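Local coordinates for RNA-dependent RNA polymerase (Dera Ghazi Khan orthonairovirus, PDB 6DX2), which probably removes ubiquitin from tagged proteins through this viral OTU cysteine protease domain, one piece of a much longer protein generally assigned to RNA synthesis, at residues A[81-84]-A[88-91]; A[66-71]-A[105-110]; A[96-99]-A[103-106]; A[46-51]-A[55-60]. All blocks are in the same frame, centred on the assembly; numbering follows the deposited sequence.

Contact 1 of 4, residues A[81-84]-A[88-91]; sequences LNYA and DYRA
Tyr83 and Tyr89 build a T-shaped aromatic pair across the short turn that joins helix 77-82 to helix 86-93, in the helical part of the OTU domain. The ring of Tyr89 turns its edge to the face of Tyr83, with centroids 5.3 Å apart and planes inclined at 68°. Its CD1 does the touching, 3.6 Å from Tyr83 CE2. The same face of Tyr83 reaches the helix backbone: Tyr89 CA sits 4.0 Å from the Tyr83 ring centroid, 21° off the normal, a CH-pi contact. With CG anti to the backbone N (chi1 171°), the Tyr89 ring runs past Tyr83 toward helix 102-112.

Nearer the surface the link is polar. One water accepts from Ala84 N at 2.8 Å and donates to Asp88 OD2 at 2.7 Å; the carboxylate suits this exposed place, and the Ala84 methyl, 3.8 Å from Asp88 OD2, is small enough to sit beside the water. Both phenols are also tied at their far ends, Tyr83 OH to Asp92 OD2 and Tyr89 OH to Glu104 OE2. Tyrosine therefore serves twice, its ring joining the two segments by dispersion and weak electrostatics while its hydroxyl, bonded to a carboxylate, restricts where that ring can lie.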
loop_
_atom_site.group_PDB
_atom_site.type_symbol
_atom_site.label_atom_id
_atom_site.label_comp_id
_atom_site.label_asym_id
_atom_site.label_seq_id
_atom_site.Cartn_x
_atom_site.Cartn_y
_atom_site.Cartn_z
ATOM N N LEU A 81 0.342 8.423 14.975
ATOM C CA LEU A 81 -0.801 9.330 15.093
ATOM C C LEU A 81 -2.038 8.626 15.609
ATOM O O LEU A 81 -2.900 9.264 16.218
ATOM C CB LEU A 81 -1.143 9.957 13.737
ATOM C CG LEU A 81 -0.221 11.063 13.244
ATOM C CD1 LEU A 81 -0.183 12.177 14.269
ATOM C CD2 LEU A 81 1.171 10.553 12.959
ATOM N N ASN A 82 -2.144 7.324 15.358
ATOM C CA ASN A 82 -3.318 6.530 15.668
ATOM C C ASN A 82 -3.143 5.661 16.901
ATOM O O ASN A 82 -4.127 5.118 17.387
ATOM C CB ASN A 82 -3.670 5.626 14.471
ATOM C CG ASN A 82 -4.223 6.404 13.273
ATOM O OD1 ASN A 82 -4.522 7.587 13.395
ATOM N ND2 ASN A 82 -4.440 5.702 12.123
ATOM N N TYR A 83 -1.925 5.476 17.398
ATOM C CA TYR A 83 -1.693 4.533 18.488
ATOM C C TYR A 83 -0.694 5.121 19.461
ATOM O O TYR A 83 0.257 5.788 19.044
ATOM C CB TYR A 83 -1.154 3.187 17.973
ATOM C CG TYR A 83 -2.197 2.455 17.200
ATOM C CD1 TYR A 83 -3.101 1.624 17.841
ATOM C CD2 TYR A 83 -2.294 2.613 15.830
ATOM C CE1 TYR A 83 -4.095 0.977 17.141
ATOM C CE2 TYR A 83 -3.284 1.958 15.108
ATOM C CZ TYR A 83 -4.176 1.141 15.767
ATOM O OH TYR A 83 -5.154 0.483 15.035
ATOM N N ALA A 84 -0.885 4.826 20.759
ATOM C CA ALA A 84 -0.019 5.378 21.802
ATOM C C ALA A 84 1.374 4.760 21.801
ATOM O O ALA A 84 2.341 5.423 22.184
ATOM C CB ALA A 84 -0.649 5.190 23.190
ATOM N N ASP A 88 0.396 -1.391 21.500
ATOM C CA ASP A 88 -1.003 -1.215 21.110
ATOM C C ASP A 88 -1.197 -1.410 19.603
ATOM O O ASP A 88 -2.153 -2.074 19.178
ATOM C CB ASP A 88 -1.500 0.173 21.512
ATOM C CG ASP A 88 -1.521 0.383 23.021
ATOM O OD1 ASP A 88 -1.454 -0.619 23.777
ATOM O OD2 ASP A 88 -1.583 1.559 23.443
ATOM N N TYR A 89 -0.308 -0.823 18.781
ATOM C CA TYR A 89 -0.445 -0.956 17.343
ATOM C C TYR A 89 -0.377 -2.421 16.939
ATOM O O TYR A 89 -1.229 -2.917 16.169
ATOM C CB TYR A 89 0.632 -0.152 16.607
ATOM C CG TYR A 89 0.641 -0.458 15.095
ATOM C CD1 TYR A 89 -0.426 -0.095 14.275
ATOM C CD2 TYR A 89 1.688 -1.148 14.517
ATOM C CE1 TYR A 89 -0.453 -0.415 12.966
ATOM C CE2 TYR A 89 1.670 -1.454 13.174
ATOM C CZ TYR A 89 0.600 -1.079 12.400
ATOM O OH TYR A 89 0.586 -1.377 11.059
ATOM N N ARG A 90 0.638 -3.137 17.438
ATOM C CA ARG A 90 0.821 -4.501 16.951
ATOM C C ARG A 90 -0.347 -5.386 17.349
ATOM O O ARG A 90 -0.782 -6.224 16.556
ATOM C CB ARG A 90 2.134 -5.089 17.452
ATOM C CG ARG A 90 3.324 -4.426 16.783
ATOM C CD ARG A 90 4.613 -4.978 17.430
ATOM N NE ARG A 90 5.089 -4.144 18.532
ATOM C CZ ARG A 90 5.287 -4.590 19.770
ATOM N NH1 ARG A 90 5.034 -5.861 20.059
ATOM N NH2 ARG A 90 5.733 -3.763 20.706
ATOM N N ALA A 91 -0.898 -5.182 18.543
ATOM C CA ALA A 91 -2.004 -6.024 19.001
ATOM C C ALA A 91 -3.248 -5.813 18.138
ATOM O O ALA A 91 -3.986 -6.763 17.844
ATOM C CB ALA A 91 -2.316 -5.734 20.470
HETATM O O HOH W 1 -2.913 3.165 21.680
#

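Contact 2 of 4, residues A[66-71]-A[105-110]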
loop_
_atom_site.group_PDB
_atom_site.type_symbol
_atom_site.label_atom_id
_atom_site.label_comp_id
_atom_site.label_asym_id
_atom_site.label_seq_id
_atom_site.Cartn_x
_atom_site.Cartn_y
_atom_site.Cartn_z
ATOM N N ALA A 66 4.850 -6.119 11.974
ATOM C CA ALA A 66 4.903 -6.049 13.411
ATOM C C ALA A 66 6.354 -5.962 13.882
ATOM O O ALA A 66 6.652 -5.243 14.828
ATOM C CB ALA A 66 4.188 -7.258 14.014
ATOM N N SER A 67 7.267 -6.687 13.218
ATOM C CA SER A 67 8.663 -6.653 13.635
ATOM C C SER A 67 9.243 -5.268 13.408
ATOM O O SER A 67 9.994 -4.753 14.264
ATOM C CB SER A 67 9.490 -7.710 12.885
ATOM O OG SER A 67 9.970 -7.217 11.632
ATOM N N PHE A 68 8.881 -4.644 12.279
ATOM C CA PHE A 68 9.353 -3.289 12.037
ATOM C C PHE A 68 8.814 -2.337 13.106
ATOM O O PHE A 68 9.547 -1.483 13.598
ATOM C CB PHE A 68 8.975 -2.821 10.633
ATOM C CG PHE A 68 9.656 -1.552 10.238
ATOM C CD1 PHE A 68 10.907 -1.574 9.631
ATOM C CD2 PHE A 68 9.072 -0.322 10.551
ATOM C CE1 PHE A 68 11.551 -0.395 9.288
ATOM C CE2 PHE A 68 9.713 0.858 10.223
ATOM C CZ PHE A 68 10.946 0.820 9.566
ATOM N N ALA A 69 7.513 -2.436 13.428
ATOM C CA ALA A 69 6.902 -1.548 14.419
ATOM C C ALA A 69 7.551 -1.709 15.791
ATOM O O ALA A 69 7.706 -0.734 16.531
ATOM C CB ALA A 69 5.380 -1.820 14.486
ATOM N N ALA A 70 7.946 -2.935 16.147
ATOM C CA ALA A 70 8.586 -3.192 17.431
ATOM C C ALA A 70 9.997 -2.602 17.500
ATOM O O ALA A 70 10.404 -2.043 18.542
ATOM C CB ALA A 70 8.610 -4.703 17.682
ATOM N N ALA A 71 10.760 -2.720 16.406
ATOM C CA ALA A 71 12.150 -2.298 16.424
ATOM C C ALA A 71 12.335 -0.841 16.039
ATOM O O ALA A 71 13.343 -0.235 16.422
ATOM C CB ALA A 71 12.981 -3.157 15.475
ATOM N N ALA A 105 1.108 0.658 4.607
ATOM C CA ALA A 105 1.912 0.889 3.409
ATOM C C ALA A 105 3.226 1.567 3.776
ATOM O O ALA A 105 4.307 1.187 3.298
ATOM C CB ALA A 105 1.119 1.763 2.437
ATOM N N GLU A 106 3.158 2.552 4.657
ATOM C CA GLU A 106 4.381 3.235 5.081
ATOM C C GLU A 106 5.337 2.249 5.743
ATOM O O GLU A 106 6.522 2.194 5.398
ATOM C CB GLU A 106 4.031 4.374 6.022
ATOM C CG GLU A 106 5.265 5.007 6.698
ATOM C CD GLU A 106 4.877 6.247 7.451
ATOM O OE1 GLU A 106 4.188 6.052 8.449
ATOM O OE2 GLU A 106 5.292 7.382 7.074
ATOM N N ILE A 107 4.820 1.425 6.657
ATOM C CA ILE A 107 5.688 0.485 7.387
ATOM C C ILE A 107 6.251 -0.573 6.448
ATOM O O ILE A 107 7.461 -0.867 6.455
ATOM C CB ILE A 107 4.937 -0.164 8.557
ATOM C CG1 ILE A 107 4.623 0.864 9.639
ATOM C CG2 ILE A 107 5.796 -1.251 9.190
ATOM C CD1 ILE A 107 3.662 0.313 10.819
ATOM N N LEU A 108 5.387 -1.179 5.627
ATOM C CA LEU A 108 5.877 -2.254 4.762
ATOM C C LEU A 108 6.917 -1.759 3.770
ATOM O O LEU A 108 7.841 -2.488 3.419
ATOM C CB LEU A 108 4.698 -2.891 3.985
ATOM C CG LEU A 108 4.985 -4.312 3.550
ATOM C CD1 LEU A 108 5.429 -5.261 4.569
ATOM C CD2 LEU A 108 3.643 -4.834 2.939
ATOM N N SER A 109 6.733 -0.561 3.227
ATOM C CA SER A 109 7.744 -0.030 2.307
ATOM C C SER A 109 9.112 0.040 2.972
ATOM O O SER A 109 10.136 -0.357 2.370
ATOM C CB SER A 109 7.314 1.339 1.823
ATOM O OG SER A 109 7.403 2.334 2.809
ATOM N N LYS A 110 9.154 0.508 4.229
ATOM C CA LYS A 110 10.422 0.500 4.938
ATOM C C LYS A 110 10.841 -0.926 5.319
ATOM O O LYS A 110 12.022 -1.274 5.224
ATOM C CB LYS A 110 10.324 1.381 6.190
ATOM C CG LYS A 110 9.980 2.850 5.882
ATOM C CD LYS A 110 9.515 3.659 7.089
ATOM C CE LYS A 110 9.153 5.111 6.636
ATOM N NZ LYS A 110 9.149 6.082 7.786
#
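Apolar packing makes the direct contact, and Phe68 carries most of it. Its CG is anti to the backbone N (chi1 -169°), which sends the ring off helix 58-71 into the side of helix 102-112. Near the base of the ring, Phe68 CD2 lies 3.7 Å from Ile107 CG2, and that same methyl is 3.8 Å from Phe68 CB. The outer end of the ring meets the lysine instead: Phe68 CZ is 3.5 Å from Lys110 CB and 4.0 Å from Lys110 CD. One face of the ring looks onto the carbonyl O of Ile107. The closest CA approach of the segments is 7.0 Å, from Phe68 CA to Ile107 CA, and a large flat residue is well suited here because its ring spans from Ile107 to Lys110 and fills the space between the helices.

These two helices belong to the helical part of the OTU fold. Helix 102-112 has helix 58-71 on the side of Ile107 and Leu108, while Ala105 and Leu108 also touch strand 116-121 of the sheet. Buried Ile107 further packs on Ile65 and Tyr89, as a branched aliphatic residue can.

The polar bonds stay within each helix or go to other parts of the chain. Lys110 lays its aliphatic portion past the phenylalanine, extended beyond CG, and so carries NZ to Gln75 O. Ser109 OG donates back to Glu106 O at 2.7 Å, tilted 33° from the carbonyl plane, which satisfies a buried hydroxyl inside its own helix. Glu106 OE1 accepts from Gln78 N.

Contact 3 of 4, residues A[96-99]-A[103-106]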
loop_
_atom_site.group_PDB
_atom_site.type_symbol
_atom_site.label_atom_id
_atom_site.label_comp_id
_atom_site.label_asym_id
_atom_site.label_seq_id
_atom_site.Cartn_x
_atom_site.Cartn_y
_atom_site.Cartn_z
ATOM N N ASN A 96 -7.377 -10.565 13.003
ATOM C CA ASN A 96 -8.042 -10.784 11.727
ATOM C C ASN A 96 -8.996 -9.630 11.434
ATOM O O ASN A 96 -9.590 -9.038 12.352
ATOM C CB ASN A 96 -8.849 -12.076 11.712
ATOM C CG ASN A 96 -7.992 -13.342 11.631
ATOM O OD1 ASN A 96 -6.844 -13.341 11.183
ATOM N ND2 ASN A 96 -8.581 -14.446 12.051
ATOM N N TYR A 97 -9.110 -9.307 10.134
ATOM C CA TYR A 97 -9.999 -8.293 9.593
ATOM C C TYR A 97 -9.620 -6.897 10.043
ATOM O O TYR A 97 -10.453 -5.985 9.984
ATOM C CB TYR A 97 -11.476 -8.607 9.939
ATOM C CG TYR A 97 -11.704 -10.072 9.730
ATOM C CD1 TYR A 97 -11.520 -10.641 8.464
ATOM C CD2 TYR A 97 -12.067 -10.898 10.773
ATOM C CE1 TYR A 97 -11.698 -11.996 8.261
ATOM C CE2 TYR A 97 -12.267 -12.261 10.570
ATOM C CZ TYR A 97 -12.068 -12.793 9.313
ATOM O OH TYR A 97 -12.254 -14.148 9.103
ATOM N N TYR A 98 -8.366 -6.696 10.470
ATOM C CA TYR A 98 -7.878 -5.342 10.643
ATOM C C TYR A 98 -7.680 -4.735 9.261
ATOM O O TYR A 98 -7.042 -5.348 8.385
ATOM C CB TYR A 98 -6.556 -5.373 11.416
ATOM C CG TYR A 98 -5.827 -4.076 11.428
ATOM C CD1 TYR A 98 -4.929 -3.752 10.409
ATOM C CD2 TYR A 98 -6.038 -3.166 12.440
ATOM C CE1 TYR A 98 -4.226 -2.524 10.416
ATOM C CE2 TYR A 98 -5.355 -1.953 12.479
ATOM C CZ TYR A 98 -4.451 -1.643 11.472
ATOM O OH TYR A 98 -3.771 -0.449 11.457
ATOM N N TRP A 99 -8.258 -3.566 9.026
ATOM C CA TRP A 99 -8.203 -3.008 7.666
ATOM C C TRP A 99 -6.902 -2.261 7.457
ATOM O O TRP A 99 -6.670 -1.240 8.088
ATOM C CB TRP A 99 -9.406 -2.099 7.397
ATOM C CG TRP A 99 -10.650 -2.900 7.244
ATOM C CD1 TRP A 99 -11.389 -3.486 8.273
ATOM C CD2 TRP A 99 -11.313 -3.256 6.018
ATOM N NE1 TRP A 99 -12.459 -4.157 7.743
ATOM C CE2 TRP A 99 -12.449 -4.042 6.376
ATOM C CE3 TRP A 99 -11.082 -2.990 4.654
ATOM C CZ2 TRP A 99 -13.336 -4.597 5.421
ATOM C CZ3 TRP A 99 -11.961 -3.544 3.713
ATOM C CH2 TRP A 99 -13.100 -4.332 4.115
ATOM N N VAL A 103 -1.047 3.459 6.931
ATOM C CA VAL A 103 -0.163 3.158 8.067
ATOM C C VAL A 103 0.706 1.951 7.752
ATOM O O VAL A 103 1.930 1.974 7.949
ATOM C CB VAL A 103 -0.994 2.905 9.337
ATOM C CG1 VAL A 103 -0.095 2.330 10.415
ATOM C CG2 VAL A 103 -1.611 4.204 9.820
ATOM N N GLU A 104 0.075 0.890 7.214
ATOM C CA GLU A 104 0.777 -0.322 6.835
ATOM C C GLU A 104 1.579 -0.151 5.547
ATOM O O GLU A 104 2.621 -0.787 5.403
ATOM C CB GLU A 104 -0.236 -1.470 6.655
ATOM C CG GLU A 104 -0.777 -1.895 8.015
ATOM C CD GLU A 104 -1.699 -0.879 8.617
ATOM O OE1 GLU A 104 -2.485 -0.214 7.873
ATOM O OE2 GLU A 104 -1.584 -0.696 9.851
ATOM N N ALA A 105 1.108 0.658 4.607
ATOM C CA ALA A 105 1.912 0.889 3.409
ATOM C C ALA A 105 3.226 1.567 3.776
ATOM O O ALA A 105 4.307 1.187 3.298
ATOM C CB ALA A 105 1.119 1.763 2.437
ATOM N N GLU A 106 3.158 2.552 4.657
ATOM C CA GLU A 106 4.381 3.235 5.081
ATOM C C GLU A 106 5.337 2.249 5.743
ATOM O O GLU A 106 6.522 2.194 5.398
ATOM C CB GLU A 106 4.031 4.374 6.022
ATOM C CG GLU A 106 5.265 5.007 6.698
ATOM C CD GLU A 106 4.877 6.247 7.451
ATOM O OE1 GLU A 106 4.188 6.052 8.449
ATOM O OE2 GLU A 106 5.292 7.382 7.074
HETATM O O HOH W 2 -4.503 1.431 9.247
#
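Glu104 OE2 is gripped by two phenols, Tyr98 OH across this contact and Tyr89 OH from helix 86-93. Tyr98 OH donates to Glu104 OE2 at 2.7 Å and approaches from above the carboxylate, 38° out of its plane. The two side chains come from opposite directions, and the carboxylate stands at the edge of the tyrosine ring with the planes 82° apart. That edge is close along its side as well, since Tyr98 CE1 lies 3.3 Å from Glu104 OE2.

The other carboxylate oxygen is held too. A water donates to Glu104 OE1 at 2.9 Å and to Tyr98 OH at 3.0 Å, closing a small ring of bonds beside the direct one, and Gly101 N also bonds to Glu104 OE1. A bend in the glutamate chain (chi2 71°) brings its carboxylate to this meeting point instead of letting it run straight out from helix 102-112.

The arrangement ties the loop between helices 86-93 and 102-112 back onto the first turn of the second helix. Tyr98 fits because its ring can pack on Phe44 and Met93 while its hydroxyl reaches the acid. Glu104 is buried, with Phe43, Phe44 and Ile65 around it; hydrogen bonds to both oxygens probably offset the cost of burying the acid, would favour its ionised form and fix its rotation.

Contact 4 of 4, residues A[46-51]-A[55-60]; sequences SVSFLL and LSEWRS
Ser48 meets the turn of segment 55-60 through its hydroxyl. With OG anti to the backbone N (chi1 -177°), the oxygen leaves helix 42-52 toward the start of the next helix. Glu57 N donates to Ser48 OG at 3.2 Å, a weak bond bent to 131°, and the hydroxyl has a further hydrogen bond with Ser54 O. The backbones come close here, Ser48 CA lying 5.2 Å from Trp58 CA, and the short polar side chain of serine suits the place. A bend at the second torsion of Glu57 puts OE1 near Ser48 OG without a hydrogen bond between them; OE1 has a weak one with Ser54 OG.

Apolar contact flanks this on one side. The Leu55 stem starts away from helix 42-52, yet its branched end returns, and CD2 reaches Phe49 CB at 4.0 Å. The aliphatic group suits this partly exposed place between Phe49, Tyr45 and Pro37.

Trp58 turns its indole away from Ser48 (chi1 73°). Arg59 CG lies 3.3 Å above the plane of the Trp58 ring, over its centre, and the ring of Tyr45 forms an edge-to-face pair with the indole.

Leu55 to Trp58 form a type I beta turn, with Trp58 N bonded to Leu55 O at 3.2 Å. Glu57 occupies the N-cap position, and Ser60 OG returns to Glu57 O at 2.8 Å. Two consecutive helices of the OTU domain, 42-52 and 58-71, are thus joined by a short loop whose type I beta turn runs into an N-capped helix start.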
loop_
_atom_site.group_PDB
_atom_site.type_symbol
_atom_site.label_atom_id
_atom_site.label_comp_id
_atom_site.label_asym_id
_atom_site.label_seq_id
_atom_site.Cartn_x
_atom_site.Cartn_y
_atom_site.Cartn_z
ATOM N N SER A 46 -3.631 -8.417 -0.927
ATOM C CA SER A 46 -3.166 -7.744 -2.125
ATOM C C SER A 46 -1.652 -7.692 -2.161
ATOM O O SER A 46 -1.042 -7.956 -3.223
ATOM C CB SER A 46 -3.769 -6.352 -2.185
ATOM O OG SER A 46 -5.159 -6.423 -2.441
ATOM N N VAL A 47 -1.040 -7.303 -1.041
ATOM C CA VAL A 47 0.420 -7.264 -0.963
ATOM C C VAL A 47 0.992 -8.662 -1.148
ATOM O O VAL A 47 1.948 -8.855 -1.912
ATOM C CB VAL A 47 0.849 -6.656 0.377
ATOM C CG1 VAL A 47 2.362 -6.918 0.610
ATOM C CG2 VAL A 47 0.522 -5.187 0.296
ATOM N N SER A 48 0.354 -9.681 -0.526
ATOM C CA SER A 48 0.845 -11.034 -0.708
ATOM C C SER A 48 0.753 -11.436 -2.191
ATOM O O SER A 48 1.665 -12.063 -2.736
ATOM C CB SER A 48 0.044 -12.019 0.158
ATOM O OG SER A 48 0.538 -13.352 0.057
ATOM N N PHE A 49 -0.356 -11.090 -2.850
ATOM C CA PHE A 49 -0.481 -11.454 -4.263
ATOM C C PHE A 49 0.663 -10.875 -5.079
ATOM O O PHE A 49 1.219 -11.568 -5.953
ATOM C CB PHE A 49 -1.806 -10.962 -4.853
ATOM C CG PHE A 49 -1.987 -11.425 -6.304
ATOM C CD1 PHE A 49 -2.297 -12.738 -6.577
ATOM C CD2 PHE A 49 -1.710 -10.563 -7.352
ATOM C CE1 PHE A 49 -2.443 -13.201 -7.913
ATOM C CE2 PHE A 49 -1.832 -11.010 -8.673
ATOM C CZ PHE A 49 -2.202 -12.329 -8.934
ATOM N N LEU A 50 0.993 -9.607 -4.824
ATOM C CA LEU A 50 2.025 -8.940 -5.615
ATOM C C LEU A 50 3.418 -9.448 -5.293
ATOM O O LEU A 50 4.286 -9.441 -6.189
ATOM C CB LEU A 50 1.940 -7.442 -5.422
ATOM C CG LEU A 50 0.674 -6.851 -6.060
ATOM C CD1 LEU A 50 0.553 -5.416 -5.679
ATOM C CD2 LEU A 50 0.686 -6.965 -7.622
ATOM N N LEU A 51 3.674 -9.880 -4.058
ATOM C CA LEU A 51 5.016 -10.375 -3.734
ATOM C C LEU A 51 5.206 -11.845 -4.095
ATOM O O LEU A 51 6.295 -12.226 -4.540
ATOM C CB LEU A 51 5.318 -10.194 -2.261
ATOM C CG LEU A 51 5.296 -8.765 -1.791
ATOM C CD1 LEU A 51 5.439 -8.747 -0.265
ATOM C CD2 LEU A 51 6.495 -7.943 -2.430
ATOM N N LEU A 55 -2.010 -15.799 -2.167
ATOM C CA LEU A 55 -2.560 -15.104 -1.018
ATOM C C LEU A 55 -2.060 -15.675 0.298
ATOM O O LEU A 55 -2.309 -15.082 1.363
ATOM C CB LEU A 55 -4.096 -15.179 -1.041
ATOM C CG LEU A 55 -4.791 -14.631 -2.275
ATOM C CD1 LEU A 55 -6.268 -14.534 -2.064
ATOM C CD2 LEU A 55 -4.221 -13.242 -2.642
ATOM N N SER A 56 -1.357 -16.798 0.243
ATOM C CA SER A 56 -1.134 -17.571 1.460
ATOM C C SER A 56 -0.149 -16.925 2.420
ATOM O O SER A 56 -0.076 -17.381 3.572
ATOM C CB SER A 56 -0.648 -18.972 1.109
ATOM O OG SER A 56 0.646 -18.927 0.545
ATOM N N GLU A 57 0.609 -15.914 1.976
ATOM C CA GLU A 57 1.620 -15.240 2.775
ATOM C C GLU A 57 1.092 -14.000 3.500
ATOM O O GLU A 57 1.870 -13.270 4.123
ATOM C CB GLU A 57 2.803 -14.872 1.890
ATOM C CG GLU A 57 3.580 -16.085 1.436
ATOM C CD GLU A 57 3.029 -16.730 0.166
ATOM O OE1 GLU A 57 2.029 -16.233 -0.397
ATOM O OE2 GLU A 57 3.593 -17.760 -0.271
ATOM N N TRP A 58 -0.226 -13.799 3.495
ATOM C CA TRP A 58 -0.771 -12.538 3.988
ATOM C C TRP A 58 -0.533 -12.355 5.482
ATOM O O TRP A 58 -0.257 -11.239 5.938
ATOM C CB TRP A 58 -2.268 -12.470 3.647
ATOM C CG TRP A 58 -3.157 -13.351 4.458
ATOM C CD1 TRP A 58 -3.513 -14.639 4.170
ATOM C CD2 TRP A 58 -3.860 -12.998 5.649
ATOM N NE1 TRP A 58 -4.357 -15.120 5.125
ATOM C CE2 TRP A 58 -4.601 -14.125 6.037
ATOM C CE3 TRP A 58 -3.937 -11.829 6.418
ATOM C CZ2 TRP A 58 -5.407 -14.151 7.199
ATOM C CZ3 TRP A 58 -4.725 -11.848 7.568
ATOM C CH2 TRP A 58 -5.464 -13.014 7.938
ATOM N N ARG A 59 -0.603 -13.442 6.267
ATOM C CA ARG A 59 -0.317 -13.301 7.693
ATOM C C ARG A 59 1.164 -13.039 7.957
ATOM O O ARG A 59 1.508 -12.301 8.886
ATOM C CB ARG A 59 -0.749 -14.555 8.470
ATOM C CG ARG A 59 -2.209 -15.016 8.243
ATOM C CD ARG A 59 -2.673 -16.084 9.283
ATOM N NE ARG A 59 -3.141 -15.368 10.467
ATOM C CZ ARG A 59 -4.420 -15.222 10.814
ATOM N NH1 ARG A 59 -5.394 -15.795 10.105
ATOM N NH2 ARG A 59 -4.722 -14.523 11.899
ATOM N N SER A 60 2.060 -13.643 7.183
ATOM C CA SER A 60 3.473 -13.399 7.453
ATOM C C SER A 60 3.870 -11.975 7.095
ATOM O O SER A 60 4.813 -11.431 7.683
ATOM C CB SER A 60 4.328 -14.418 6.713
ATOM O OG SER A 60 4.172 -14.232 5.337
#

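All four contacts lie in the helical part of one OTU domain. Contact 4 comes first along the chain, at the turn between helices 42-52 and 58-71. Contact 2 then joins helix 58-71 to helix 102-112, and the chain between its two segments contains contact 1 and the first segment of contact 3. Contacts 2 and 3 share Ala105 and Glu106, with centres about 11 Å apart. Tyr89 belongs to contact 1 and also reaches contacts 2 and 3, while Leu108 of contact 2 packs on Val47 of contact 4. Contacts 1 and 4 are the most distant, centres about 22 Å apart. Helices 58-71 and 102-112 thus connect local turns into one packed unit.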